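Histidyl-trna synthetase (Thermus thermophilus, PDB 1H4V) catalyses the ATP-dependent attachment of L-histidine to tRNA(His), releasing AMP and diphosphate, and works as a homodimeric class II aminoacyl-tRNA synthetase. Local coordinates at residues Leu39-Phe44 with Leu104-Pro109; Gln48-Gly53 with Thr77-Gly82; Met110-Arg115 with Arg122-Val127; Val145-Cys150 with Phe305-Glu310. All blocks are in the same frame, centred on the assembly; numbering follows the deposited sequence.

Contact 1. Residues Leu39-Phe44 with Leu104-Pro109; sequences LVTPIF and LWMAGP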
loop_
_atom_site.group_PDB
_atom_site.type_symbol
_atom_site.label_atom_id
_atom_site.label_comp_id
_atom_site.label_asym_id
_atom_site.label_seq_id
_atom_site.Cartn_x
_atom_site.Cartn_y
_atom_site.Cartn_z
ATOM N N LEU A 39 3.158 -0.563 10.936
ATOM C CA LEU A 39 4.044 0.563 10.684
ATOM C C LEU A 39 4.376 0.659 9.190
ATOM O O LEU A 39 4.663 -0.353 8.542
ATOM C CB LEU A 39 5.317 0.371 11.516
ATOM C CG LEU A 39 6.555 1.271 11.448
ATOM C CD1 LEU A 39 7.179 1.123 10.097
ATOM C CD2 LEU A 39 6.198 2.723 11.739
ATOM N N VAL A 40 4.306 1.864 8.635
ATOM C CA VAL A 40 4.655 2.056 7.229
ATOM C C VAL A 40 5.830 3.040 7.153
ATOM O O VAL A 40 5.693 4.203 7.536
ATOM C CB VAL A 40 3.481 2.639 6.391
ATOM C CG1 VAL A 40 3.934 2.796 4.940
ATOM C CG2 VAL A 40 2.250 1.726 6.460
ATOM N N THR A 41 6.984 2.578 6.680
ATOM C CA THR A 41 8.140 3.460 6.562
ATOM C C THR A 41 8.202 4.026 5.155
ATOM O O THR A 41 7.481 3.573 4.262
ATOM C CB THR A 41 9.460 2.722 6.847
ATOM O OG1 THR A 41 9.675 1.708 5.855
ATOM C CG2 THR A 41 9.415 2.082 8.213
ATOM N N PRO A 42 9.063 5.033 4.936
ATOM C CA PRO A 42 9.172 5.623 3.599
ATOM C C PRO A 42 9.772 4.680 2.560
ATOM O O PRO A 42 10.459 3.713 2.891
ATOM C CB PRO A 42 10.051 6.850 3.839
ATOM C CG PRO A 42 9.681 7.251 5.231
ATOM C CD PRO A 42 9.695 5.912 5.937
ATOM N N ILE A 43 9.497 4.971 1.295
ATOM C CA ILE A 43 10.017 4.177 0.194
ATOM C C ILE A 43 11.547 4.301 0.111
ATOM O O ILE A 43 12.234 3.367 -0.285
ATOM C CB ILE A 43 9.385 4.632 -1.133
ATOM C CG1 ILE A 43 7.874 4.341 -1.116
ATOM C CG2 ILE A 43 10.086 3.976 -2.293
ATOM C CD1 ILE A 43 7.488 2.861 -1.076
ATOM N N PHE A 44 12.081 5.462 0.473
ATOM C CA PHE A 44 13.529 5.659 0.453
ATOM C C PHE A 44 14.016 6.278 1.752
ATOM O O PHE A 44 13.248 6.908 2.482
ATOM C CB PHE A 44 13.968 6.525 -0.743
ATOM C CG PHE A 44 13.329 7.891 -0.802
ATOM C CD1 PHE A 44 13.602 8.854 0.164
ATOM C CD2 PHE A 44 12.475 8.221 -1.850
ATOM C CE1 PHE A 44 13.032 10.134 0.089
ATOM C CE2 PHE A 44 11.899 9.496 -1.935
ATOM C CZ PHE A 44 12.180 10.455 -0.959
ATOM N N LEU A 104 6.144 -5.016 15.892
ATOM C CA LEU A 104 5.754 -4.233 14.720
ATOM C C LEU A 104 5.659 -5.105 13.482
ATOM O O LEU A 104 6.322 -6.139 13.376
ATOM C CB LEU A 104 6.776 -3.124 14.447
ATOM C CG LEU A 104 7.191 -2.183 15.584
ATOM C CD1 LEU A 104 8.459 -1.454 15.169
ATOM C CD2 LEU A 104 6.090 -1.200 15.902
ATOM N N TRP A 105 4.821 -4.697 12.543
ATOM C CA TRP A 105 4.719 -5.431 11.302
ATOM C C TRP A 105 4.502 -4.414 10.204
ATOM O O TRP A 105 4.057 -3.287 10.452
ATOM C CB TRP A 105 3.589 -6.471 11.326
ATOM C CG TRP A 105 2.221 -5.927 11.096
ATOM C CD1 TRP A 105 1.372 -5.406 12.029
ATOM C CD2 TRP A 105 1.535 -5.861 9.844
ATOM N NE1 TRP A 105 0.195 -5.021 11.435
ATOM C CE2 TRP A 105 0.267 -5.284 10.093
ATOM C CE3 TRP A 105 1.871 -6.226 8.533
ATOM C CZ2 TRP A 105 -0.677 -5.070 9.078
ATOM C CZ3 TRP A 105 0.928 -6.012 7.520
ATOM C CH2 TRP A 105 -0.331 -5.435 7.804
ATOM N N MET A 106 4.822 -4.824 8.984
ATOM C CA MET A 106 4.710 -3.950 7.840
ATOM C C MET A 106 4.649 -4.773 6.559
ATOM O O MET A 106 5.188 -5.880 6.473
ATOM C CB MET A 106 5.929 -3.015 7.831
ATOM C CG MET A 106 6.126 -2.138 6.602
ATOM S SD MET A 106 7.487 -0.959 6.904
ATOM C CE MET A 106 8.934 -1.852 6.291
ATOM N N ALA A 107 3.966 -4.225 5.570
ATOM C CA ALA A 107 3.850 -4.859 4.278
ATOM C C ALA A 107 4.125 -3.748 3.283
ATOM O O ALA A 107 3.617 -2.639 3.430
ATOM C CB ALA A 107 2.450 -5.412 4.084
ATOM N N GLY A 108 4.940 -4.026 2.278
ATOM C CA GLY A 108 5.212 -2.991 1.301
ATOM C C GLY A 108 6.239 -3.383 0.266
ATOM O O GLY A 108 6.803 -4.465 0.324
ATOM N N PRO A 109 6.498 -2.514 -0.710
ATOM C CA PRO A 109 7.483 -2.834 -1.745
ATOM C C PRO A 109 8.938 -2.725 -1.288
ATOM O O PRO A 109 9.258 -1.936 -0.399
ATOM C CB PRO A 109 7.148 -1.832 -2.846
ATOM C CG PRO A 109 6.678 -0.662 -2.086
ATOM C CD PRO A 109 5.755 -1.292 -1.061
#
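M106 extends its chain toward L39 and T41: CG lies anti to the backbone N (chi1 171°), SD continues the extension, and a bend at chi3 (91°) swings CE over to T41. T41 places OG1 between its own N and carbonyl carbon (chi1 64°), which turns the hydroxyl to the thioether. CG of M106 is modelled 3.0 Å from the carbonyl O of L39, shorter than a relaxed contact and so doubtful in detail. Farther out, SD of M106 lies 3.8 Å from CD1 of L39. T41 N makes a weak hydrogen bond to M106 SD at 3.6 Å. OG1 of T41 also touches the sulfur and makes a weak hydrogen bond to R79. L39 N donates to W105 O at 2.9 Å, almost straight on to the carbonyl. At the far end CD1 of I43 meets CG of P109 at 3.8 Å, the side chains crossing at about a right angle. V40 bonds through its backbone to the second subunit, consistent with the dimer-forming motif 1 of class II synthetases. One good backbone bond gives way to a thioether, a poor acceptor, so beyond L39 the two segments are held by that weak bond and by apolar contacts.

Contact 2. Residues Gln48-Gly53 with Thr77-Gly82; sequences QVFEKG and TLRPEG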
loop_
_atom_site.group_PDB
_atom_site.type_symbol
_atom_site.label_atom_id
_atom_site.label_comp_id
_atom_site.label_asym_id
_atom_site.label_seq_id
_atom_site.Cartn_x
_atom_site.Cartn_y
_atom_site.Cartn_z
ATOM N N GLN A 48 22.894 5.271 4.551
ATOM C CA GLN A 48 23.508 4.673 5.732
ATOM C C GLN A 48 22.561 3.783 6.534
ATOM O O GLN A 48 23.003 2.914 7.272
ATOM C CB GLN A 48 24.088 5.765 6.634
ATOM C CG GLN A 48 23.088 6.805 7.084
ATOM C CD GLN A 48 23.741 7.892 7.912
ATOM O OE1 GLN A 48 24.373 7.613 8.933
ATOM N NE2 GLN A 48 23.594 9.139 7.478
ATOM N N VAL A 49 21.259 3.990 6.386
ATOM C CA VAL A 49 20.308 3.178 7.125
ATOM C C VAL A 49 20.445 1.725 6.699
ATOM O O VAL A 49 20.339 0.806 7.520
ATOM C CB VAL A 49 18.871 3.650 6.869
ATOM C CG1 VAL A 49 17.875 2.646 7.412
ATOM C CG2 VAL A 49 18.665 5.001 7.522
ATOM N N PHE A 50 20.745 1.533 5.418
ATOM C CA PHE A 50 20.862 0.197 4.856
ATOM C C PHE A 50 22.249 -0.391 4.656
ATOM O O PHE A 50 22.365 -1.500 4.138
ATOM C CB PHE A 50 20.069 0.145 3.545
ATOM C CG PHE A 50 18.610 0.474 3.721
ATOM C CD1 PHE A 50 18.053 1.594 3.116
ATOM C CD2 PHE A 50 17.800 -0.325 4.522
ATOM C CE1 PHE A 50 16.712 1.912 3.308
ATOM C CE2 PHE A 50 16.466 -0.014 4.717
ATOM C CZ PHE A 50 15.917 1.102 4.112
ATOM N N GLU A 51 23.295 0.333 5.056
ATOM C CA GLU A 51 24.659 -0.189 4.931
ATOM C C GLU A 51 24.851 -1.208 6.062
ATOM O O GLU A 51 24.463 -0.959 7.202
ATOM C CB GLU A 51 25.680 0.952 5.016
ATOM C CG GLU A 51 25.496 1.999 3.908
ATOM C CD GLU A 51 26.560 3.091 3.915
ATOM O OE1 GLU A 51 26.799 3.693 4.987
ATOM O OE2 GLU A 51 27.150 3.356 2.840
ATOM N N LYS A 52 25.433 -2.361 5.741
ATOM C CA LYS A 52 25.615 -3.423 6.729
ATOM C C LYS A 52 26.911 -3.408 7.531
ATOM O O LYS A 52 27.084 -4.218 8.444
ATOM C CB LYS A 52 25.467 -4.785 6.051
ATOM C CG LYS A 52 24.221 -4.899 5.197
ATOM C CD LYS A 52 22.981 -4.530 5.984
ATOM C CE LYS A 52 21.753 -4.522 5.092
ATOM N NZ LYS A 52 20.562 -4.004 5.820
ATOM N N GLY A 53 27.821 -2.500 7.201
ATOM C CA GLY A 53 29.078 -2.448 7.925
ATOM C C GLY A 53 30.261 -2.342 6.984
ATOM O O GLY A 53 30.106 -2.444 5.768
ATOM N N THR A 77 18.537 6.025 -0.647
ATOM C CA THR A 77 18.409 4.663 -1.158
ATOM C C THR A 77 16.985 4.108 -1.071
ATOM O O THR A 77 16.296 4.272 -0.068
ATOM C CB THR A 77 19.385 3.695 -0.410
ATOM O OG1 THR A 77 20.736 3.943 -0.838
ATOM C CG2 THR A 77 19.034 2.244 -0.690
ATOM N N LEU A 78 16.549 3.458 -2.142
ATOM C CA LEU A 78 15.229 2.838 -2.197
ATOM C C LEU A 78 15.255 1.643 -1.242
ATOM O O LEU A 78 16.168 0.825 -1.296
ATOM C CB LEU A 78 14.935 2.368 -3.626
ATOM C CG LEU A 78 13.961 3.173 -4.493
ATOM C CD1 LEU A 78 14.187 4.649 -4.329
ATOM C CD2 LEU A 78 14.125 2.772 -5.941
ATOM N N ARG A 79 14.260 1.561 -0.366
ATOM C CA ARG A 79 14.167 0.481 0.611
ATOM C C ARG A 79 14.415 -0.925 0.035
ATOM O O ARG A 79 13.637 -1.415 -0.785
ATOM C CB ARG A 79 12.792 0.511 1.276
ATOM C CG ARG A 79 12.628 -0.508 2.374
ATOM C CD ARG A 79 11.170 -0.902 2.495
ATOM N NE ARG A 79 10.353 0.195 2.978
ATOM C CZ ARG A 79 9.102 0.410 2.600
ATOM N NH1 ARG A 79 8.533 -0.396 1.720
ATOM N NH2 ARG A 79 8.418 1.413 3.124
ATOM N N PRO A 80 15.504 -1.590 0.467
ATOM C CA PRO A 80 15.870 -2.938 0.013
ATOM C C PRO A 80 15.438 -4.038 0.987
ATOM O O PRO A 80 15.385 -5.213 0.629
ATOM C CB PRO A 80 17.383 -2.857 -0.075
ATOM C CG PRO A 80 17.697 -2.066 1.144
ATOM C CD PRO A 80 16.652 -0.949 1.136
ATOM N N GLU A 81 15.147 -3.643 2.221
ATOM C CA GLU A 81 14.739 -4.577 3.273
ATOM C C GLU A 81 13.851 -3.824 4.253
ATOM O O GLU A 81 13.780 -2.600 4.220
ATOM C CB GLU A 81 15.961 -5.103 4.036
ATOM C CG GLU A 81 16.694 -4.009 4.803
ATOM C CD GLU A 81 17.562 -4.551 5.924
ATOM O OE1 GLU A 81 18.464 -5.368 5.636
ATOM O OE2 GLU A 81 17.340 -4.162 7.094
ATOM N N GLY A 82 13.202 -4.553 5.149
ATOM C CA GLY A 82 12.335 -3.902 6.109
ATOM C C GLY A 82 12.891 -3.695 7.502
ATOM O O GLY A 82 12.616 -2.665 8.127
#
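F50 turns one ring face to P80, whose CD stands over the centre of the phenyl ring, 3.3 Å from the centroid and only 4° off the ring normal, a CH-pi contact made almost squarely. CG of P80 leans over the side of the ring nearer the backbone, 3.7 Å from CG of F50. The opposite face is covered by CG1 of V49, so the ring is held between two aliphatic groups. Around it, approaching obliquely, are T77 CG2 at 4.0 Å from F50 CD1, the CA of R79 near CZ, and the carbonyl O of E81 near CE2. Next to the ring, K52 and E81 reach toward each other tip to tip in a salt bridge. Its modelled NZ to OE1 distance of 2.5 Å is short enough to be read with caution, and the lysine comes from above the carboxylate plane, 70° out of it. E81 carries CG between its backbone N and carbonyl carbon (chi1 65°), which sets CG beside CD2 of F50.

One shell out, the other carboxylate oxygen, OE2, caps the backbone N of A84 at the start of helix 83-92. OG1 of T77 is bonded to the hydroxyls of T47 and T67, while R79 turns its guanidinium the other way, to the carbonyl of P109. K52 also rests on L261 and Y263. The strand-to-helix turn TLRPEG matches the loop that in class IIa relatives borders the amino acid pocket, consistent with a place beside the histidine site here.

Contact 3. Residues Met110-Arg115 with Arg122-Val127; sequences MFRAER and RQFHQV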
loop_
_atom_site.group_PDB
_atom_site.type_symbol
_atom_site.label_atom_id
_atom_site.label_comp_id
_atom_site.label_asym_id
_atom_site.label_seq_id
_atom_site.Cartn_x
_atom_site.Cartn_y
_atom_site.Cartn_z
ATOM N N MET A 110 9.792 -3.547 -1.893
ATOM C CA MET A 110 11.224 -3.551 -1.635
ATOM C C MET A 110 11.855 -3.448 -3.021
ATOM O O MET A 110 11.235 -3.780 -4.034
ATOM C CB MET A 110 11.698 -4.844 -0.981
ATOM C CG MET A 110 11.089 -5.133 0.363
ATOM S SD MET A 110 11.531 -3.927 1.606
ATOM C CE MET A 110 10.308 -4.295 2.943
ATOM N N PHE A 111 13.097 -2.998 -3.054
ATOM C CA PHE A 111 13.793 -2.778 -4.307
ATOM C C PHE A 111 15.154 -3.433 -4.310
ATOM O O PHE A 111 15.962 -3.248 -3.410
ATOM C CB PHE A 111 13.850 -1.273 -4.530
ATOM C CG PHE A 111 12.496 -0.642 -4.507
ATOM C CD1 PHE A 111 11.695 -0.658 -5.649
ATOM C CD2 PHE A 111 11.977 -0.117 -3.327
ATOM C CE1 PHE A 111 10.391 -0.156 -5.619
ATOM C CE2 PHE A 111 10.677 0.386 -3.279
ATOM C CZ PHE A 111 9.880 0.366 -4.428
ATOM N N ARG A 112 15.373 -4.206 -5.361
ATOM C CA ARG A 112 16.580 -5.001 -5.580
ATOM C C ARG A 112 17.070 -4.607 -6.977
ATOM O O ARG A 112 16.304 -4.634 -7.930
ATOM C CB ARG A 112 16.172 -6.481 -5.569
ATOM C CG ARG A 112 17.273 -7.503 -5.365
ATOM C CD ARG A 112 16.648 -8.846 -4.941
ATOM N NE ARG A 112 15.884 -9.475 -6.024
ATOM C CZ ARG A 112 14.906 -10.366 -5.824
ATOM N NH1 ARG A 112 14.559 -10.728 -4.589
ATOM N NH2 ARG A 112 14.277 -10.934 -6.845
ATOM N N ALA A 113 18.334 -4.242 -7.107
ATOM C CA ALA A 113 18.847 -3.841 -8.409
ATOM C C ALA A 113 19.599 -4.961 -9.146
ATOM O O ALA A 113 20.820 -5.025 -9.120
ATOM C CB ALA A 113 19.734 -2.631 -8.250
ATOM N N GLU A 114 18.854 -5.840 -9.808
ATOM C CA GLU A 114 19.428 -6.926 -10.588
ATOM C C GLU A 114 19.310 -6.515 -12.043
ATOM O O GLU A 114 18.681 -5.497 -12.355
ATOM C CB GLU A 114 18.663 -8.227 -10.333
ATOM C CG GLU A 114 17.164 -8.170 -10.641
ATOM C CD GLU A 114 16.439 -9.501 -10.349
ATOM O OE1 GLU A 114 16.661 -10.465 -11.104
ATOM O OE2 GLU A 114 15.675 -9.560 -9.367
ATOM N N ARG A 115 19.919 -7.283 -12.938
ATOM C CA ARG A 115 19.854 -6.955 -14.362
ATOM C C ARG A 115 18.469 -7.277 -14.885
ATOM O O ARG A 115 17.933 -8.364 -14.634
ATOM C CB ARG A 115 20.881 -7.756 -15.141
ATOM C CG ARG A 115 22.296 -7.485 -14.696
ATOM C CD ARG A 115 23.241 -8.477 -15.309
ATOM N NE ARG A 115 24.628 -8.194 -14.917
ATOM C CZ ARG A 115 25.254 -7.036 -15.171
ATOM N NH1 ARG A 115 24.621 -6.049 -15.811
ATOM N NH2 ARG A 115 26.520 -6.849 -14.807
ATOM N N ARG A 122 12.669 -6.855 -9.463
ATOM C CA ARG A 122 13.516 -5.770 -8.985
ATOM C C ARG A 122 12.660 -5.000 -7.989
ATOM O O ARG A 122 13.179 -4.310 -7.114
ATOM C CB ARG A 122 13.999 -4.905 -10.148
ATOM C CG ARG A 122 15.117 -5.580 -10.946
ATOM C CD ARG A 122 15.294 -4.953 -12.319
ATOM N NE ARG A 122 16.208 -3.820 -12.313
ATOM C CZ ARG A 122 16.238 -2.890 -13.260
ATOM N NH1 ARG A 122 15.391 -2.958 -14.285
ATOM N NH2 ARG A 122 17.124 -1.901 -13.195
ATOM N N GLN A 123 11.340 -5.124 -8.130
ATOM C CA GLN A 123 10.411 -4.542 -7.164
ATOM C C GLN A 123 9.556 -5.711 -6.710
ATOM O O GLN A 123 8.869 -6.335 -7.519
ATOM C CB GLN A 123 9.471 -3.461 -7.733
ATOM C CG GLN A 123 8.559 -2.903 -6.605
ATOM C CD GLN A 123 7.578 -1.797 -7.009
ATOM O OE1 GLN A 123 7.923 -0.863 -7.727
ATOM N NE2 GLN A 123 6.352 -1.889 -6.507
ATOM N N PHE A 124 9.626 -6.042 -5.428
ATOM C CA PHE A 124 8.804 -7.121 -4.906
ATOM C C PHE A 124 8.161 -6.600 -3.643
ATOM O O PHE A 124 8.444 -5.481 -3.222
ATOM C CB PHE A 124 9.641 -8.383 -4.631
ATOM C CG PHE A 124 10.852 -8.151 -3.744
ATOM C CD1 PHE A 124 10.820 -8.490 -2.398
ATOM C CD2 PHE A 124 12.029 -7.614 -4.271
ATOM C CE1 PHE A 124 11.934 -8.311 -1.582
ATOM C CE2 PHE A 124 13.155 -7.423 -3.467
ATOM C CZ PHE A 124 13.105 -7.775 -2.117
ATOM N N HIS A 125 7.278 -7.390 -3.052
ATOM C CA HIS A 125 6.612 -6.981 -1.827
ATOM C C HIS A 125 6.834 -8.015 -0.743
ATOM O O HIS A 125 6.899 -9.221 -1.003
ATOM C CB HIS A 125 5.113 -6.814 -2.071
ATOM C CG HIS A 125 4.783 -5.807 -3.126
ATOM N ND1 HIS A 125 4.986 -6.041 -4.470
ATOM C CD2 HIS A 125 4.308 -4.543 -3.033
ATOM C CE1 HIS A 125 4.655 -4.964 -5.159
ATOM N NE2 HIS A 125 4.240 -4.040 -4.311
ATOM N N GLN A 126 6.990 -7.555 0.482
ATOM C CA GLN A 126 7.158 -8.507 1.552
ATOM C C GLN A 126 6.484 -8.032 2.803
ATOM O O GLN A 126 6.191 -6.839 2.956
ATOM C CB GLN A 126 8.640 -8.820 1.819
ATOM C CG GLN A 126 9.557 -7.674 2.127
ATOM C CD GLN A 126 10.949 -8.168 2.554
ATOM O OE1 GLN A 126 11.539 -9.040 1.908
ATOM N NE2 GLN A 126 11.471 -7.610 3.644
ATOM N N VAL A 127 6.188 -8.986 3.673
ATOM C CA VAL A 127 5.570 -8.679 4.946
ATOM C C VAL A 127 6.661 -8.834 5.982
ATOM O O VAL A 127 7.392 -9.819 5.967
ATOM C CB VAL A 127 4.422 -9.654 5.258
ATOM C CG1 VAL A 127 3.994 -9.500 6.716
ATOM C CG2 VAL A 127 3.247 -9.388 4.312
#
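M110 and F124 form an antiparallel hydrogen-bonded pair, M110 N to F124 O at 2.7 Å and F124 N to M110 O at 3.1 Å; F111 and Q123 are a non-hydrogen-bonded pair, and R112 N closes on R122 O at 2.8 Å. On the face bearing M110 and F124, the phenyl ring is sandwiched. CB of M110 presses on one side, 3.4 Å from CZ of F124, and NH1 of R112 lies over the other near the rim, 3.8 Å from CE2 of F124, with guanidinium and ring planes 26° apart. In the guanidinium plane, R112 NH2 meets E114 OE2 at 3.2 Å in a salt bridge, although E114 is poorly ordered. The side chains of Q126 and M110 cross at about a right angle, CG against CG. On the other face Q123 runs beside F111 and brings OE1 to the ring edge, 3.3 Å from CE1 of F111. That oxygen accepts the amide of I43 of the second subunit, and NH2 of R122 salt-bridges D70 of the second subunit. The hairpin is motif 2 of class II synthetases: F111 to E114 spell its FRxE signature, and the motif lines the family's ATP site.

Contact 4. Residues Val145-Cys150 with Phe305-Glu310; sequences VLLYEC and FAFGVE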
loop_
_atom_site.group_PDB
_atom_site.type_symbol
_atom_site.label_atom_id
_atom_site.label_comp_id
_atom_site.label_asym_id
_atom_site.label_seq_id
_atom_site.Cartn_x
_atom_site.Cartn_y
_atom_site.Cartn_z
ATOM N N VAL A 145 6.525 -19.362 15.037
ATOM C CA VAL A 145 5.132 -19.787 14.968
ATOM C C VAL A 145 4.270 -18.791 14.197
ATOM O O VAL A 145 3.407 -19.193 13.429
ATOM C CB VAL A 145 4.530 -19.974 16.371
ATOM C CG1 VAL A 145 3.094 -20.463 16.255
ATOM C CG2 VAL A 145 5.359 -20.969 17.157
ATOM N N LEU A 146 4.501 -17.494 14.403
ATOM C CA LEU A 146 3.730 -16.471 13.697
ATOM C C LEU A 146 3.901 -16.580 12.176
ATOM O O LEU A 146 2.929 -16.446 11.433
ATOM C CB LEU A 146 4.133 -15.068 14.156
ATOM C CG LEU A 146 3.544 -14.550 15.473
ATOM C CD1 LEU A 146 4.018 -13.134 15.705
ATOM C CD2 LEU A 146 2.023 -14.586 15.426
ATOM N N LEU A 147 5.130 -16.818 11.722
ATOM C CA LEU A 147 5.398 -16.962 10.301
ATOM C C LEU A 147 4.728 -18.236 9.822
ATOM O O LEU A 147 4.047 -18.251 8.794
ATOM C CB LEU A 147 6.904 -17.036 10.038
ATOM C CG LEU A 147 7.308 -17.455 8.626
ATOM C CD1 LEU A 147 6.722 -16.472 7.610
ATOM C CD2 LEU A 147 8.827 -17.511 8.527
ATOM N N TYR A 148 4.917 -19.305 10.581
ATOM C CA TYR A 148 4.316 -20.591 10.252
ATOM C C TYR A 148 2.799 -20.408 10.091
ATOM O O TYR A 148 2.213 -20.859 9.105
ATOM C CB TYR A 148 4.622 -21.586 11.373
ATOM C CG TYR A 148 4.156 -22.997 11.119
ATOM C CD1 TYR A 148 4.703 -23.758 10.092
ATOM C CD2 TYR A 148 3.178 -23.580 11.924
ATOM C CE1 TYR A 148 4.290 -25.069 9.872
ATOM C CE2 TYR A 148 2.759 -24.885 11.712
ATOM C CZ TYR A 148 3.320 -25.625 10.686
ATOM O OH TYR A 148 2.917 -26.924 10.483
ATOM N N GLU A 149 2.180 -19.729 11.060
ATOM C CA GLU A 149 0.741 -19.463 11.051
ATOM C C GLU A 149 0.263 -18.625 9.860
ATOM O O GLU A 149 -0.742 -18.958 9.239
ATOM C CB GLU A 149 0.321 -18.768 12.348
ATOM C CG GLU A 149 -0.360 -19.683 13.348
ATOM C CD GLU A 149 -1.737 -20.149 12.883
ATOM O OE1 GLU A 149 -2.674 -19.317 12.836
ATOM O OE2 GLU A 149 -1.881 -21.352 12.560
ATOM N N CYS A 150 0.954 -17.528 9.556
ATOM C CA CYS A 150 0.558 -16.700 8.424
ATOM C C CYS A 150 0.406 -17.587 7.202
ATOM O O CYS A 150 -0.591 -17.507 6.483
ATOM C CB CYS A 150 1.613 -15.638 8.103
ATOM S SG CYS A 150 1.749 -14.258 9.245
ATOM N N PHE A 305 10.900 -11.697 11.241
ATOM C CA PHE A 305 10.965 -12.395 9.968
ATOM C C PHE A 305 10.382 -11.568 8.836
ATOM O O PHE A 305 9.791 -10.514 9.052
ATOM C CB PHE A 305 10.195 -13.723 10.047
ATOM C CG PHE A 305 8.703 -13.558 10.215
ATOM C CD1 PHE A 305 8.101 -13.734 11.459
ATOM C CD2 PHE A 305 7.896 -13.244 9.126
ATOM C CE1 PHE A 305 6.711 -13.601 11.612
ATOM C CE2 PHE A 305 6.515 -13.107 9.272
ATOM C CZ PHE A 305 5.922 -13.289 10.517
ATOM N N ALA A 306 10.541 -12.076 7.625
ATOM C CA ALA A 306 9.998 -11.446 6.433
ATOM C C ALA A 306 9.696 -12.564 5.456
ATOM O O ALA A 306 10.342 -13.606 5.494
ATOM C CB ALA A 306 11.019 -10.486 5.812
ATOM N N PHE A 307 8.683 -12.374 4.622
ATOM C CA PHE A 307 8.368 -13.339 3.570
ATOM C C PHE A 307 7.918 -12.561 2.331
ATOM O O PHE A 307 7.336 -11.481 2.434
ATOM C CB PHE A 307 7.336 -14.392 4.024
ATOM C CG PHE A 307 5.955 -13.862 4.286
ATOM C CD1 PHE A 307 5.152 -13.412 3.243
ATOM C CD2 PHE A 307 5.428 -13.898 5.573
ATOM C CE1 PHE A 307 3.836 -13.011 3.481
ATOM C CE2 PHE A 307 4.114 -13.500 5.827
ATOM C CZ PHE A 307 3.314 -13.059 4.783
ATOM N N GLY A 308 8.254 -13.083 1.163
ATOM C CA GLY A 308 7.898 -12.414 -0.076
ATOM C C GLY A 308 6.487 -12.738 -0.510
ATOM O O GLY A 308 6.113 -13.905 -0.643
ATOM N N VAL A 309 5.697 -11.701 -0.719
ATOM C CA VAL A 309 4.320 -11.874 -1.156
ATOM C C VAL A 309 4.264 -12.658 -2.469
ATOM O O VAL A 309 3.455 -13.581 -2.604
ATOM C CB VAL A 309 3.635 -10.498 -1.307
ATOM C CG1 VAL A 309 2.223 -10.660 -1.845
ATOM C CG2 VAL A 309 3.611 -9.793 0.065
ATOM N N GLU A 310 5.130 -12.312 -3.424
ATOM C CA GLU A 310 5.150 -13.014 -4.704
ATOM C C GLU A 310 5.559 -14.477 -4.534
ATOM O O GLU A 310 5.038 -15.346 -5.221
ATOM C CB GLU A 310 6.093 -12.336 -5.708
ATOM C CG GLU A 310 5.629 -10.981 -6.228
ATOM C CD GLU A 310 5.934 -9.837 -5.268
ATOM O OE1 GLU A 310 6.591 -10.080 -4.223
ATOM O OE2 GLU A 310 5.519 -8.692 -5.565
#
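Helix 145-150 runs nearly parallel to strand 305-308, their short axes 9.5 Å apart at closest and 21° from each other, with L147 and F305 nearest across the gap. L147 carries the contact. Its CB stands over the centre of the F305 ring, 3.6 Å from the centroid, a CH-pi contact close to the normal. CG of L147 lies anti to the backbone N (chi1 169°), and beyond it CD1 bridges the two aromatic rings, 3.8 Å from CD2 of F305 and 3.5 Å from CD2 of F307. At the edge of the first ring, near its plane, CB of L146 comes to 3.9 Å from CE1 of F305. One turn along the helix, CB of C150 meets CE2 of F307 obliquely at 4.0 Å. No hydrogen bond crosses between the segments; the contact is buried and apolar. F269 and V271 of strand 267-272 also touch L147, while Y129 packs its ring against F305.

After F307 the strand ends at G308, the N-cap of helix 309-318, and OE2 of E310, in the first turn, is hydrogen-bonded to ND1 of H125. This strand running straight into a helix is motif 3 of class II synthetases, and helix 137-153 packs here against the large sheet of their catalytic fold.

How the contacts relate
From the N terminus, contact 1 closes the first loop, bringing the chain after strand 37-38 to strand 102-111. Contact 2 closes a shorter loop wholly within it, and the two touch where R79 bonds to I43 and P109. Contact 3 follows in series and closes only the short hairpin loop between strands 102-111 and 123-132; R79 O bonds to F111 N, tying it to contact 2. Contact 4, next in series, spans about 155 residues, joins the two catalytic regions and meets contact 3 through H125, which bonds to V309 and E310. Contacts 1, 3 and 4 thus join parts matching motifs 1, 2 and 3 on the large sheet; contact 2 lies at the end of strand 75-78 of the small one.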